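Local coordinates for alpha-galactosidase 1 (Saccharomyces cerevisiae, PDB 3LRK), which hydrolyses terminal, non-reducing alpha-D-galactose residues from alpha-D-galactosides such as galactose oligosaccharides, galactomannans and galactolipids, at residues N38-D43 with G293-N298; M32-W37 with E46-D51. The protein carries 1 engineered substitution. All coordinates share one frame; numbering follows the deposited sequence.

Interaction 2 lies within the first beta-alpha unit of the TIM barrel; interaction 1 joins the helix that follows strand 32-35 to the loop after strand 290-292. Their centres lie about 8 Å apart, and they touch at several points. Among these, W34 NE1 gives a probable hydrogen bond of 2.8 Å to A294 O, while F40 CZ packs 3.5 Å from L48 CD1. Measured between side chains, N38 of interaction 1 is about 7 Å from D209, the proton donor, and N36 of interaction 2 is about 4 Å from the substrate-binding D72. N38 and N36 thus bring one end of each contact near the active site, while N298 of interaction 1 binds a glycan.

Interaction 1 (N38-D43 with G293-N298); sequences NTFACD and GANVNN. With NAG (2-acetamido-2-deoxy-beta-D-glucopyranose), chain B.
In the TIM barrel of this GH27 enzyme, the loop following the eighth strand, 290-292, here meets the short helix 37-40 that follows the first. Three successive helix residues, N38, T39 and F40, meet G293 to N295. N38 CB sits 3.2 Å from G293 O. The same carbonyl takes part in a water bridge: T39 OG1 donates to water 1 over 2.7 Å, and the water donates to G293 O, also over 2.7 Å. T39 OG1 occupies the crowded position between backbone N and carbonyl carbon (chi1 60°), which puts CG2 anti to the carbonyl carbon, where it packs 3.4 Å from N295 N. N295, the residue most covered here, crosses T39 roughly at right angles and presents its amide to the tip of F40. There ND2 lies 3.6 Å from F40 CZ, with amide and ring planes 65° apart, an oblique approach. N295 OD1 also accepts from N297 N at 3.0 Å, forming an Asx turn in which the donor stands above the carbonyl plane. An alanine in place of N295 would remove the carboxamide, with the OD1 acceptor of this turn and the group that meets F40, and would probably leave the loop less firmly held there. Farther along, N298 lines a glycan pocket with G267, G269 and N270; its ND2 donates to NAG O3 over 2.8 Å in a nearly straight bond (171°).

Interaction 2 (M32-W37 with E46-D51); sequences MGWDNW and EQLLLD
W34, L49 and L48 supply most of the surface buried where the first barrel strand, 32-35, packs against helix 46-58, the first beta-alpha unit of the TIM barrel. W34 projects toward the helix with CG anti to its backbone N (chi1 170°), so that the six-membered part of the indole leads. The leucines meet it at the rim, near the ring plane, and do not stack over a face: L49 CD1 is 4.0 Å from W34 CZ3, and L48 CD1 is 4.4 Å from W34 CH2. L49 reaches the ring through an unstaggered first torsion (chi1 -121°), which may carry some strain. The other methyl of L48, CD2, packs 4.0 Å from N36 CB. One indole face carries N36 N, 3.8 Å above the plane and offset toward the rim. T52 and I56, farther along the same helix, also touch W34, whose NE1 hydrogen-bonds to the backbone O of A294. D35 points away from the helix, and its OD1 accepts from W37 N at 2.8 Å (158°) through the anti lone pair, a capping bond at the turn into helix 37-40. D35 OD2 lies close to D72 and makes a long, weak ion pair with K147, so its ionisation may be coupled to these substrate-binding residues. Between strand and helix the contact is apolar, so it depends on the van der Waals fit of the leucine methyls against the indole edge and N36 CB.

Interaction 1 (N38-D43 with G293-N298)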
loop_
_atom_site.group_PDB
_atom_site.type_symbol
_atom_site.label_atom_id
_atom_site.label_comp_id
_atom_site.label_asym_id
_atom_site.label_seq_id
_atom_site.Cartn_x
_atom_site.Cartn_y
_atom_site.Cartn_z
ATOM N N ASN A 38 -13.181 -30.273 0.279
ATOM C CA ASN A 38 -13.127 -30.253 -1.194
ATOM C C ASN A 38 -14.170 -31.147 -1.853
ATOM O O ASN A 38 -14.712 -30.798 -2.899
ATOM C CB ASN A 38 -11.735 -30.603 -1.727
ATOM C CG ASN A 38 -10.722 -29.471 -1.539
ATOM O OD1 ASN A 38 -11.088 -28.319 -1.273
ATOM N ND2 ASN A 38 -9.439 -29.800 -1.679
ATOM N N THR A 39 -14.479 -32.273 -1.216
ATOM C CA THR A 39 -15.282 -33.308 -1.858
ATOM C C THR A 39 -16.643 -33.559 -1.207
ATOM O O THR A 39 -17.517 -34.170 -1.836
ATOM C CB THR A 39 -14.471 -34.639 -2.047
ATOM O OG1 THR A 39 -14.044 -35.154 -0.776
ATOM C CG2 THR A 39 -13.239 -34.401 -2.931
ATOM N N PHE A 40 -16.840 -33.072 0.022
ATOM C CA PHE A 40 -18.112 -33.269 0.745
ATOM C C PHE A 40 -18.844 -32.001 1.226
ATOM O O PHE A 40 -20.023 -32.063 1.585
ATOM C CB PHE A 40 -17.924 -34.242 1.908
ATOM C CG PHE A 40 -17.521 -35.620 1.473
ATOM C CD1 PHE A 40 -16.172 -35.963 1.363
ATOM C CD2 PHE A 40 -18.491 -36.570 1.143
ATOM C CE1 PHE A 40 -15.787 -37.243 0.940
ATOM C CE2 PHE A 40 -18.120 -37.851 0.723
ATOM C CZ PHE A 40 -16.762 -38.186 0.618
ATOM N N ALA A 41 -18.146 -30.865 1.230
ATOM C CA ALA A 41 -18.703 -29.596 1.718
ATOM C C ALA A 41 -19.445 -29.781 3.060
ATOM O O ALA A 41 -18.905 -30.431 3.956
ATOM C CB ALA A 41 -19.584 -28.933 0.650
ATOM N N CYS A 42 -20.657 -29.234 3.198
ATOM C CA CYS A 42 -21.425 -29.332 4.455
ATOM C C CYS A 42 -22.024 -30.711 4.733
ATOM O O CYS A 42 -22.532 -30.957 5.828
ATOM C CB CYS A 42 -22.545 -28.277 4.522
ATOM S SG CYS A 42 -22.004 -26.562 4.829
ATOM N N ASP A 43 -21.961 -31.599 3.747
ATOM C CA ASP A 43 -22.537 -32.936 3.872
ATOM C C ASP A 43 -21.572 -33.876 4.608
ATOM O O ASP A 43 -20.914 -34.729 3.995
ATOM C CB ASP A 43 -22.913 -33.482 2.489
ATOM C CG ASP A 43 -23.690 -34.784 2.563
ATOM O OD1 ASP A 43 -24.467 -34.959 3.534
ATOM O OD2 ASP A 43 -23.519 -35.634 1.656
ATOM N N GLY A 293 -6.878 -33.541 -0.197
ATOM C CA GLY A 293 -8.149 -32.867 -0.515
ATOM C C GLY A 293 -9.113 -33.753 -1.297
ATOM O O GLY A 293 -10.302 -33.444 -1.420
ATOM N N ALA A 294 -8.597 -34.866 -1.803
ATOM C CA ALA A 294 -9.374 -35.831 -2.582
ATOM C C ALA A 294 -10.395 -36.610 -1.740
ATOM O O ALA A 294 -10.312 -36.646 -0.506
ATOM C CB ALA A 294 -8.431 -36.787 -3.297
ATOM N N ASN A 295 -11.381 -37.197 -2.419
ATOM C CA ASN A 295 -12.253 -38.206 -1.814
ATOM C C ASN A 295 -11.515 -39.529 -1.927
ATOM O O ASN A 295 -11.317 -40.034 -3.038
ATOM C CB ASN A 295 -13.599 -38.282 -2.552
ATOM C CG ASN A 295 -14.530 -39.370 -1.999
ATOM O OD1 ASN A 295 -14.181 -40.112 -1.078
ATOM N ND2 ASN A 295 -15.732 -39.450 -2.559
ATOM N N VAL A 296 -11.089 -40.078 -0.794
ATOM C CA VAL A 296 -10.250 -41.282 -0.804
ATOM C C VAL A 296 -11.020 -42.539 -1.250
ATOM O O VAL A 296 -10.412 -43.523 -1.675
ATOM C CB VAL A 296 -9.504 -41.515 0.546
ATOM C CG1 VAL A 296 -8.494 -40.386 0.813
ATOM C CG2 VAL A 296 -10.482 -41.655 1.708
ATOM N N ASN A 297 -12.348 -42.485 -1.159
ATOM C CA ASN A 297 -13.217 -43.564 -1.651
ATOM C C ASN A 297 -13.636 -43.329 -3.103
ATOM O O ASN A 297 -14.421 -44.088 -3.672
ATOM C CB ASN A 297 -14.445 -43.735 -0.747
ATOM C CG ASN A 297 -14.108 -44.398 0.583
ATOM O OD1 ASN A 297 -14.119 -43.745 1.628
ATOM N ND2 ASN A 297 -13.810 -45.703 0.551
ATOM N N ASN A 298 -13.103 -42.262 -3.690
ATOM C CA ASN A 298 -13.323 -41.943 -5.086
ATOM C C ASN A 298 -12.039 -41.318 -5.626
ATOM O O ASN A 298 -12.036 -40.210 -6.179
ATOM C CB ASN A 298 -14.516 -40.988 -5.222
ATOM C CG ASN A 298 -15.081 -40.951 -6.622
ATOM O OD1 ASN A 298 -14.686 -41.734 -7.489
ATOM N ND2 ASN A 298 -16.024 -40.043 -6.852
HETATM C C1 NAG B . -14.908 -38.586 -11.841
HETATM C C2 NAG B . -15.998 -38.657 -10.762
HETATM C C3 NAG B . -16.185 -40.079 -10.212
HETATM C C4 NAG B . -16.342 -41.107 -11.333
HETATM C C5 NAG B . -15.278 -40.906 -12.419
HETATM C C6 NAG B . -15.568 -41.786 -13.634
HETATM C C7 NAG B . -16.705 -36.900 -9.229
HETATM C C8 NAG B . -16.382 -36.118 -7.989
HETATM N N2 NAG B . -15.751 -37.714 -9.680
HETATM O O3 NAG B . -17.324 -40.130 -9.380
HETATM O O4 NAG B . -16.265 -42.410 -10.793
HETATM O O5 NAG B . -15.205 -39.549 -12.842
HETATM O O6 NAG B . -14.613 -42.822 -13.692
HETATM O O7 NAG B . -17.805 -36.776 -9.774
HETATM O O HOH W 1 -12.126 -33.767 0.536
#

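Interaction 2 (M32-W37 with E46-D51)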
loop_
_atom_site.group_PDB
_atom_site.type_symbol
_atom_site.label_atom_id
_atom_site.label_comp_id
_atom_site.label_asym_id
_atom_site.label_seq_id
_atom_site.Cartn_x
_atom_site.Cartn_y
_atom_site.Cartn_z
ATOM N N MET A 32 0.304 -33.902 8.290
ATOM C CA MET A 32 -0.238 -34.640 7.159
ATOM C C MET A 32 -1.583 -35.216 7.570
ATOM O O MET A 32 -1.770 -35.611 8.722
ATOM C CB MET A 32 0.693 -35.792 6.741
ATOM C CG MET A 32 2.052 -35.372 6.202
ATOM S SD MET A 32 3.225 -36.765 6.142
ATOM C CE MET A 32 2.509 -37.711 4.794
ATOM N N GLY A 33 -2.512 -35.269 6.623
ATOM C CA GLY A 33 -3.826 -35.806 6.906
ATOM C C GLY A 33 -4.809 -35.637 5.773
ATOM O O GLY A 33 -4.440 -35.708 4.610
ATOM N N TRP A 34 -6.062 -35.397 6.133
ATOM C CA TRP A 34 -7.152 -35.278 5.178
ATOM C C TRP A 34 -8.239 -34.368 5.751
ATOM O O TRP A 34 -8.482 -34.354 6.961
ATOM C CB TRP A 34 -7.713 -36.675 4.870
ATOM C CG TRP A 34 -9.001 -36.708 4.066
ATOM C CD1 TRP A 34 -9.118 -36.720 2.703
ATOM C CD2 TRP A 34 -10.337 -36.769 4.581
ATOM N NE1 TRP A 34 -10.444 -36.766 2.338
ATOM C CE2 TRP A 34 -11.215 -36.800 3.469
ATOM C CE3 TRP A 34 -10.883 -36.796 5.875
ATOM C CZ2 TRP A 34 -12.606 -36.853 3.610
ATOM C CZ3 TRP A 34 -12.276 -36.848 6.012
ATOM C CH2 TRP A 34 -13.115 -36.880 4.883
ATOM N N ASP A 35 -8.891 -33.621 4.865
ATOM C CA ASP A 35 -9.991 -32.731 5.227
ATOM C C ASP A 35 -11.140 -33.015 4.246
ATOM O O ASP A 35 -10.911 -33.175 3.044
ATOM C CB ASP A 35 -9.509 -31.266 5.149
ATOM C CG ASP A 35 -10.569 -30.248 5.572
ATOM O OD1 ASP A 35 -11.705 -30.275 5.033
ATOM O OD2 ASP A 35 -10.246 -29.376 6.431
ATOM N N ASN A 36 -12.361 -33.076 4.764
ATOM C CA ASN A 36 -13.538 -33.473 3.977
ATOM C C ASN A 36 -14.106 -32.411 3.032
ATOM O O ASN A 36 -14.990 -32.711 2.220
ATOM C CB ASN A 36 -14.655 -33.922 4.920
ATOM C CG ASN A 36 -15.213 -32.771 5.745
ATOM O OD1 ASN A 36 -16.113 -32.037 5.310
ATOM N ND2 ASN A 36 -14.678 -32.604 6.934
ATOM N N TRP A 37 -13.619 -31.176 3.142
ATOM C CA TRP A 37 -14.275 -30.055 2.468
ATOM C C TRP A 37 -14.341 -30.172 0.936
ATOM O O TRP A 37 -15.442 -30.165 0.368
ATOM C CB TRP A 37 -13.685 -28.693 2.874
ATOM C CG TRP A 37 -14.517 -27.598 2.297
ATOM C CD1 TRP A 37 -14.234 -26.836 1.204
ATOM C CD2 TRP A 37 -15.818 -27.199 2.744
ATOM N NE1 TRP A 37 -15.272 -25.956 0.955
ATOM C CE2 TRP A 37 -16.257 -26.163 1.886
ATOM C CE3 TRP A 37 -16.649 -27.604 3.802
ATOM C CZ2 TRP A 37 -17.494 -25.531 2.049
ATOM C CZ3 TRP A 37 -17.882 -26.969 3.966
ATOM C CH2 TRP A 37 -18.291 -25.950 3.089
ATOM N N GLU A 46 -20.664 -38.559 11.212
ATOM C CA GLU A 46 -19.756 -39.520 11.846
ATOM C C GLU A 46 -19.372 -40.606 10.849
ATOM O O GLU A 46 -18.187 -40.914 10.679
ATOM C CB GLU A 46 -20.370 -40.152 13.099
ATOM C CG GLU A 46 -19.429 -41.150 13.770
ATOM C CD GLU A 46 -20.047 -41.914 14.942
ATOM O OE1 GLU A 46 -20.663 -41.304 15.833
ATOM O OE2 GLU A 46 -19.882 -43.149 14.981
ATOM N N GLN A 47 -20.385 -41.157 10.177
ATOM C CA GLN A 47 -20.201 -42.251 9.218
ATOM C C GLN A 47 -19.216 -41.915 8.103
ATOM O O GLN A 47 -18.334 -42.722 7.804
ATOM C CB GLN A 47 -21.542 -42.694 8.623
ATOM C CG GLN A 47 -21.518 -44.126 8.091
ATOM C CD GLN A 47 -21.259 -45.133 9.197
ATOM O OE1 GLN A 47 -21.894 -45.086 10.250
ATOM N NE2 GLN A 47 -20.323 -46.047 8.964
ATOM N N LEU A 48 -19.365 -40.731 7.499
ATOM C CA LEU A 48 -18.416 -40.236 6.487
ATOM C C LEU A 48 -17.000 -40.261 7.022
ATOM O O LEU A 48 -16.077 -40.751 6.365
ATOM C CB LEU A 48 -18.743 -38.785 6.051
ATOM C CG LEU A 48 -17.543 -37.978 5.486
ATOM C CD1 LEU A 48 -17.185 -38.384 4.048
ATOM C CD2 LEU A 48 -17.718 -36.461 5.583
ATOM N N LEU A 49 -16.839 -39.711 8.220
ATOM C CA LEU A 49 -15.534 -39.520 8.807
ATOM C C LEU A 49 -14.858 -40.861 9.068
ATOM O O LEU A 49 -13.679 -41.038 8.763
ATOM C CB LEU A 49 -15.686 -38.731 10.105
ATOM C CG LEU A 49 -14.969 -37.387 10.255
ATOM C CD1 LEU A 49 -14.934 -36.566 8.963
ATOM C CD2 LEU A 49 -15.649 -36.619 11.367
ATOM N N LEU A 50 -15.613 -41.807 9.621
ATOM C CA LEU A 50 -15.057 -43.115 9.977
ATOM C C LEU A 50 -14.819 -44.018 8.760
ATOM O O LEU A 50 -13.825 -44.739 8.722
ATOM C CB LEU A 50 -15.919 -43.806 11.042
ATOM C CG LEU A 50 -16.100 -43.014 12.351
ATOM C CD1 LEU A 50 -16.878 -43.811 13.383
ATOM C CD2 LEU A 50 -14.771 -42.516 12.941
ATOM N N ASP A 51 -15.732 -43.982 7.783
ATOM C CA ASP A 51 -15.531 -44.666 6.483
ATOM C C ASP A 51 -14.280 -44.180 5.760
ATOM O O ASP A 51 -13.505 -44.982 5.240
ATOM C CB ASP A 51 -16.729 -44.468 5.555
ATOM C CG ASP A 51 -17.944 -45.279 5.971
ATOM O OD1 ASP A 51 -17.859 -46.071 6.936
ATOM O OD2 ASP A 51 -19.001 -45.098 5.321
#